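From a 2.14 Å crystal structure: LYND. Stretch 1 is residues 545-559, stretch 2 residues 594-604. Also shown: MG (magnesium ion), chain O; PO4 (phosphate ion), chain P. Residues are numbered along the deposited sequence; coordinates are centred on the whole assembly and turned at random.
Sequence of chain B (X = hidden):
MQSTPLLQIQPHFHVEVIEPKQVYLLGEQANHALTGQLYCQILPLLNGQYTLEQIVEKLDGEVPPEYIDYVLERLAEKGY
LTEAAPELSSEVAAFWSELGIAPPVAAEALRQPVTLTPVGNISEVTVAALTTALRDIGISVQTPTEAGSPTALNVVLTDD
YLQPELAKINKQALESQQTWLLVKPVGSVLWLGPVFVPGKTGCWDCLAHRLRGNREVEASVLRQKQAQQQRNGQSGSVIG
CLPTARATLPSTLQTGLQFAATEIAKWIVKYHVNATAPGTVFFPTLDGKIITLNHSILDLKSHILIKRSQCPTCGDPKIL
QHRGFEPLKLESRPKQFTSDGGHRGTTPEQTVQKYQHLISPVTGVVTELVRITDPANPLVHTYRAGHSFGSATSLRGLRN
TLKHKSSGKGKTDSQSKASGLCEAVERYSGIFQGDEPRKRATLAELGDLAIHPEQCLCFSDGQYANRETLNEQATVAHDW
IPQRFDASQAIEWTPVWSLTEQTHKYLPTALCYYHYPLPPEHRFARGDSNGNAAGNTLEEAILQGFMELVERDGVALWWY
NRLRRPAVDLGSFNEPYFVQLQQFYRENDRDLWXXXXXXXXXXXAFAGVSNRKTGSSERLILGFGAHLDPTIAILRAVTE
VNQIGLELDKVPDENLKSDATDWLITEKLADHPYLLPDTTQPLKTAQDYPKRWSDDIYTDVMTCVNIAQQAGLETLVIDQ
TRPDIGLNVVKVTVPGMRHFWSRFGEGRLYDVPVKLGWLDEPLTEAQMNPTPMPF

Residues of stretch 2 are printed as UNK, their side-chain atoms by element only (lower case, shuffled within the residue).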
# COMPACT_ATOMS: atom_id res chain seq x y z
N GLY B 545 -10.63 14.62 -22.43
CA GLY B 545 -10.48 16.06 -22.58
C GLY B 545 -11.64 16.65 -23.35
O GLY B 545 -12.20 17.68 -22.96
N PHE B 546 -12.00 15.99 -24.45
CA PHE B 546 -13.14 16.41 -25.27
C PHE B 546 -14.43 16.43 -24.45
O PHE B 546 -15.17 17.40 -24.46
CB PHE B 546 -13.30 15.47 -26.49
CG PHE B 546 -14.25 15.99 -27.53
CD1 PHE B 546 -15.62 15.80 -27.40
CD2 PHE B 546 -13.78 16.70 -28.62
CE1 PHE B 546 -16.49 16.30 -28.35
CE2 PHE B 546 -14.64 17.20 -29.57
CZ PHE B 546 -16.00 17.00 -29.43
N MET B 547 -14.68 15.35 -23.72
CA MET B 547 -15.88 15.25 -22.90
C MET B 547 -15.91 16.34 -21.84
O MET B 547 -16.98 16.83 -21.47
CB MET B 547 -15.97 13.87 -22.22
CG MET B 547 -16.31 12.75 -23.18
SD MET B 547 -17.87 13.07 -24.03
CE MET B 547 -17.56 12.19 -25.55
N GLU B 548 -14.74 16.73 -21.35
CA GLU B 548 -14.68 17.83 -20.41
C GLU B 548 -15.20 19.09 -21.10
O GLU B 548 -16.03 19.79 -20.56
CB GLU B 548 -13.27 18.05 -19.89
CG GLU B 548 -13.21 19.08 -18.76
CD GLU B 548 -11.96 18.94 -17.93
OE1 GLU B 548 -10.91 19.47 -18.34
OE2 GLU B 548 -12.03 18.28 -16.87
N LEU B 549 -14.74 19.36 -22.32
CA LEU B 549 -15.19 20.54 -23.06
C LEU B 549 -16.72 20.61 -23.23
O LEU B 549 -17.32 21.66 -23.02
CB LEU B 549 -14.52 20.60 -24.42
CG LEU B 549 -12.99 20.79 -24.45
CD1 LEU B 549 -12.54 21.02 -25.88
CD2 LEU B 549 -12.54 21.96 -23.58
N VAL B 550 -17.35 19.49 -23.59
CA VAL B 550 -18.80 19.49 -23.81
C VAL B 550 -19.51 19.62 -22.47
O VAL B 550 -20.60 20.19 -22.39
CB VAL B 550 -19.31 18.20 -24.53
CG1 VAL B 550 -20.83 18.20 -24.65
CG2 VAL B 550 -18.68 18.07 -25.92
N GLU B 551 -18.88 19.11 -21.42
CA GLU B 551 -19.40 19.27 -20.06
C GLU B 551 -19.50 20.74 -19.69
O GLU B 551 -20.54 21.19 -19.23
CB GLU B 551 -18.50 18.53 -19.06
CG GLU B 551 -18.82 18.77 -17.59
CD GLU B 551 -17.65 18.40 -16.69
OE1 GLU B 551 -17.07 17.31 -16.89
OE2 GLU B 551 -17.30 19.20 -15.82
N ARG B 552 -18.41 21.48 -19.88
CA ARG B 552 -18.36 22.89 -19.46
C ARG B 552 -19.29 23.73 -20.32
O ARG B 552 -19.95 24.65 -19.82
CB ARG B 552 -16.95 23.47 -19.55
CG ARG B 552 -15.82 22.55 -19.19
CD ARG B 552 -15.75 22.20 -17.73
NE ARG B 552 -14.35 22.10 -17.31
CZ ARG B 552 -13.92 21.52 -16.20
NH1 ARG B 552 -14.76 20.94 -15.37
NH2 ARG B 552 -12.63 21.51 -15.94
N ASP B 553 -19.30 23.44 -21.62
CA ASP B 553 -20.17 24.11 -22.57
C ASP B 553 -21.62 23.93 -22.14
O ASP B 553 -22.37 24.90 -22.05
CB ASP B 553 -19.95 23.58 -23.99
CG ASP B 553 -20.79 24.29 -25.02
OD1 ASP B 553 -21.96 23.89 -25.21
OD2 ASP B 553 -20.27 25.24 -25.66
N GLY B 554 -22.00 22.69 -21.85
CA GLY B 554 -23.34 22.38 -21.38
C GLY B 554 -23.71 23.12 -20.11
O GLY B 554 -24.82 23.64 -19.98
N VAL B 555 -22.77 23.16 -19.16
CA VAL B 555 -23.00 23.86 -17.90
C VAL B 555 -23.16 25.35 -18.18
O VAL B 555 -24.07 25.99 -17.64
CB VAL B 555 -21.85 23.62 -16.89
CG1 VAL B 555 -21.99 24.54 -15.68
CG2 VAL B 555 -21.84 22.17 -16.43
N ALA B 556 -22.28 25.89 -19.01
CA ALA B 556 -22.31 27.33 -19.32
C ALA B 556 -23.67 27.75 -19.87
O ALA B 556 -24.24 28.74 -19.43
CB ALA B 556 -21.22 27.68 -20.32
N LEU B 557 -24.19 26.98 -20.82
CA LEU B 557 -25.48 27.27 -21.43
C LEU B 557 -26.56 27.30 -20.37
O LEU B 557 -27.35 28.25 -20.30
CB LEU B 557 -25.82 26.21 -22.48
CG LEU B 557 -24.92 26.15 -23.73
CD1 LEU B 557 -25.43 25.10 -24.70
CD2 LEU B 557 -24.81 27.50 -24.42
N TRP B 558 -26.60 26.26 -19.55
CA TRP B 558 -27.61 26.13 -18.51
C TRP B 558 -27.50 27.22 -17.46
O TRP B 558 -28.48 27.89 -17.13
CB TRP B 558 -27.51 24.75 -17.86
CG TRP B 558 -28.12 24.67 -16.48
CD1 TRP B 558 -29.43 24.81 -16.15
CD2 TRP B 558 -27.42 24.39 -15.26
NE1 TRP B 558 -29.60 24.66 -14.79
CE2 TRP B 558 -28.38 24.39 -14.23
CE3 TRP B 558 -26.08 24.13 -14.95
CZ2 TRP B 558 -28.04 24.15 -12.90
CZ3 TRP B 558 -25.75 23.90 -13.63
CH2 TRP B 558 -26.72 23.91 -12.62
N TRP B 559 -26.29 27.40 -16.94
CA TRP B 559 -26.06 28.29 -15.81
C TRP B 559 -26.31 29.76 -16.12
O TRP B 559 -26.97 30.47 -15.36
CB TRP B 559 -24.63 28.12 -15.30
CG TRP B 559 -24.32 28.97 -14.12
CD1 TRP B 559 -23.77 30.22 -14.13
CD2 TRP B 559 -24.55 28.64 -12.75
NE1 TRP B 559 -23.64 30.69 -12.85
CE2 TRP B 559 -24.11 29.74 -11.99
CE3 TRP B 559 -25.08 27.53 -12.09
CZ2 TRP B 559 -24.19 29.76 -10.60
CZ3 TRP B 559 -25.16 27.55 -10.72
CH2 TRP B 559 -24.72 28.66 -9.98
N UNK B 594 -30.50 14.87 -10.35
CA UNK B 594 -29.68 15.12 -11.52
C UNK B 594 -30.46 15.87 -12.60
O UNK B 594 -31.63 15.57 -12.84
c UNK B 594 -29.14 13.79 -12.10
c UNK B 594 -28.27 13.10 -11.06
c UNK B 594 -28.35 14.01 -13.38
N UNK B 595 -29.79 16.83 -13.25
CA UNK B 595 -30.37 17.58 -14.36
C UNK B 595 -29.72 17.22 -15.70
O UNK B 595 -28.53 16.94 -15.76
c UNK B 595 -30.82 19.68 -12.87
c UNK B 595 -32.30 19.39 -12.75
c UNK B 595 -30.22 19.08 -14.14
c UNK B 595 -30.56 21.17 -12.88
N UNK B 596 -30.51 17.24 -16.77
CA UNK B 596 -30.00 16.99 -18.11
C UNK B 596 -29.47 18.29 -18.73
O UNK B 596 -30.19 19.27 -18.82
o UNK B 596 -30.92 17.20 -21.24
c UNK B 596 -30.65 16.27 -20.45
c UNK B 596 -31.09 16.40 -19.00
o UNK B 596 -30.03 15.24 -20.78
N UNK B 597 -28.21 18.27 -19.16
CA UNK B 597 -27.55 19.41 -19.79
C UNK B 597 -27.21 19.12 -21.26
O UNK B 597 -26.52 19.92 -21.93
c UNK B 597 -25.16 20.75 -17.02
c UNK B 597 -26.36 20.86 -17.96
c UNK B 597 -27.66 20.82 -17.17
c UNK B 597 -26.28 19.77 -19.02
N UNK B 598 -27.68 17.98 -21.76
CA UNK B 598 -27.39 17.57 -23.13
C UNK B 598 -27.84 18.63 -24.13
O UNK B 598 -29.03 18.94 -24.22
c UNK B 598 -27.54 15.65 -24.76
c UNK B 598 -28.07 16.23 -23.45
o UNK B 598 -27.83 15.31 -22.38
N UNK B 599 -26.89 19.19 -24.88
CA UNK B 599 -27.17 20.29 -25.79
C UNK B 599 -27.03 19.84 -27.25
O UNK B 599 -27.28 18.68 -27.57
c UNK B 599 -26.25 21.48 -25.48
N UNK B 600 -26.63 20.75 -28.14
CA UNK B 600 -26.72 20.53 -29.59
C UNK B 600 -25.82 19.40 -30.13
O UNK B 600 -26.05 18.92 -31.24
c UNK B 600 -26.42 21.83 -30.34
o UNK B 600 -24.40 22.93 -30.95
o UNK B 600 -24.60 22.26 -28.87
c UNK B 600 -25.04 22.38 -30.03
N UNK B 601 -24.84 18.97 -29.36
CA UNK B 601 -23.95 17.89 -29.80
C UNK B 601 -24.57 16.52 -29.52
O UNK B 601 -24.16 15.52 -30.11
c UNK B 601 -20.38 19.17 -28.85
c UNK B 601 -21.83 19.76 -30.80
c UNK B 601 -22.58 18.00 -29.14
c UNK B 601 -21.81 19.31 -29.34
N UNK B 602 -25.54 16.49 -28.62
CA UNK B 602 -26.28 15.27 -28.32
C UNK B 602 -25.51 14.29 -27.45
O UNK B 602 -25.97 13.17 -27.22
N UNK B 603 -24.34 14.70 -26.98
CA UNK B 603 -23.54 13.87 -26.08
C UNK B 603 -24.06 14.09 -24.66
O UNK B 603 -24.07 15.21 -24.18
c UNK B 603 -21.51 14.02 -27.57
c UNK B 603 -20.09 14.49 -27.78
c UNK B 603 -22.05 14.24 -26.14
c UNK B 603 -21.26 13.40 -25.13
N UNK B 604 -24.49 13.01 -23.98
CA UNK B 604 -25.13 13.24 -22.69
C UNK B 604 -24.24 13.95 -21.68
O UNK B 604 -23.09 13.59 -21.47
c UNK B 604 -24.85 10.88 -23.13
c UNK B 604 -25.50 11.84 -22.21
c UNK B 604 -24.49 11.60 -24.38
MG MG O . -10.53 17.71 -15.46
P PO4 P . -12.00 19.10 -12.80
O1 PO4 P . -12.27 20.58 -12.65
O2 PO4 P . -11.29 18.84 -14.11
O3 PO4 P . -13.31 18.35 -12.75
O4 PO4 P . -11.08 18.67 -11.67
O HOH W 1 -26.94 22.84 -21.39
O HOH W 2 -9.01 16.90 -14.23
O HOH W 3 -9.80 16.44 -16.99
O HOH W 4 -8.91 18.79 -16.25

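Position 594 carries three carbons, one on CA bearing the other two, and reaches nothing on the helix. That fork at CB is Val594, on the strand that leads into the contact.

Position 595 has four carbons, forked at the second, and points toward the helix, where one tip lies near the indole of Trp558. A fork one carbon beyond CB means Leu595; its CD1 sits 3.9 Å from CZ2 of Trp558.

Position 596 has two carbons, the second carrying two oxygens, and is out of reach of the helix. A short carboxylate, with two oxygens and no nitrogen, reads as Asp596.

Position 597 again shows four carbons forked at the second; one tip lies over the face of the Trp558 ring and the other packs against CG2 of Val555. This is Leu597. It gives up more area to the helix than any other residue here. Its CD2 is 3.7 Å from CG2 of Val555, while its CD1 lies 4.3 Å from the centroid of the five-membered ring of Trp558 in a CH-pi contact.

At position 598 one carbon carries an oxygen and a carbon, and CB points away from the helix. This is Thr598, whose OG1 donates to OD1 of Asp596 at 2.7 Å, a polar link made clear of the interface.

Position 599 holds a single carbon, pointing toward the helix and lying, as CB, 3.8 Å from CD1 of Leu557. A lone CB is Ala599.

Position 600 has two carbons, the second with two oxygens, and makes no close contact with the helix. It is Asp600, partly exposed.

Position 601 bears four carbons forked at the second, directed at Val550. This is Leu601, with CD1 3.6 Å from CG2 of Val550.

Position 602 has no side-chain atoms, and its phi of 77° is one that favours glycine. Gly602 closes a type I turn begun at Ala599, its N donating to Ala599 O at 3.0 Å.

Position 603 has four carbons forked at the first, one arm two carbons long; the longer arm reaches the edge of the Phe546 ring and the shorter one SD of Met547. This is Ile603. Its CG2 touches SD of Met547 at 3.6 Å, and its CD1 lies 4.1 Å from CE1 of Phe546.

Position 604 has three carbons closing a ring onto the backbone N, hence Pro604, whose CB points away from the helix.

The rule is apolar side chains around a close backbone approach. No direct hydrogen bond crosses between the stretches. Gly554 lets the chains come within 5.4 Å, from its CA to CA of Leu597; a CB there would point toward the loop and lie 3.3 Å from Leu597 O, a tight fit. Water 1 bridges the two backbones, donating to Gly554 O at 2.7 Å and to Leu597 O at 3.0 Å. Glu548 works elsewhere on the helix: its OE2 binds the magnesium ion MG at 2.1 Å, well clear of the loop. Apolar packing makes up the direct side-chain contacts, water 1 adds a polar link, and 517 Å² is buried in all.

Stretch 2 (594-604) VLDLTADLGIP
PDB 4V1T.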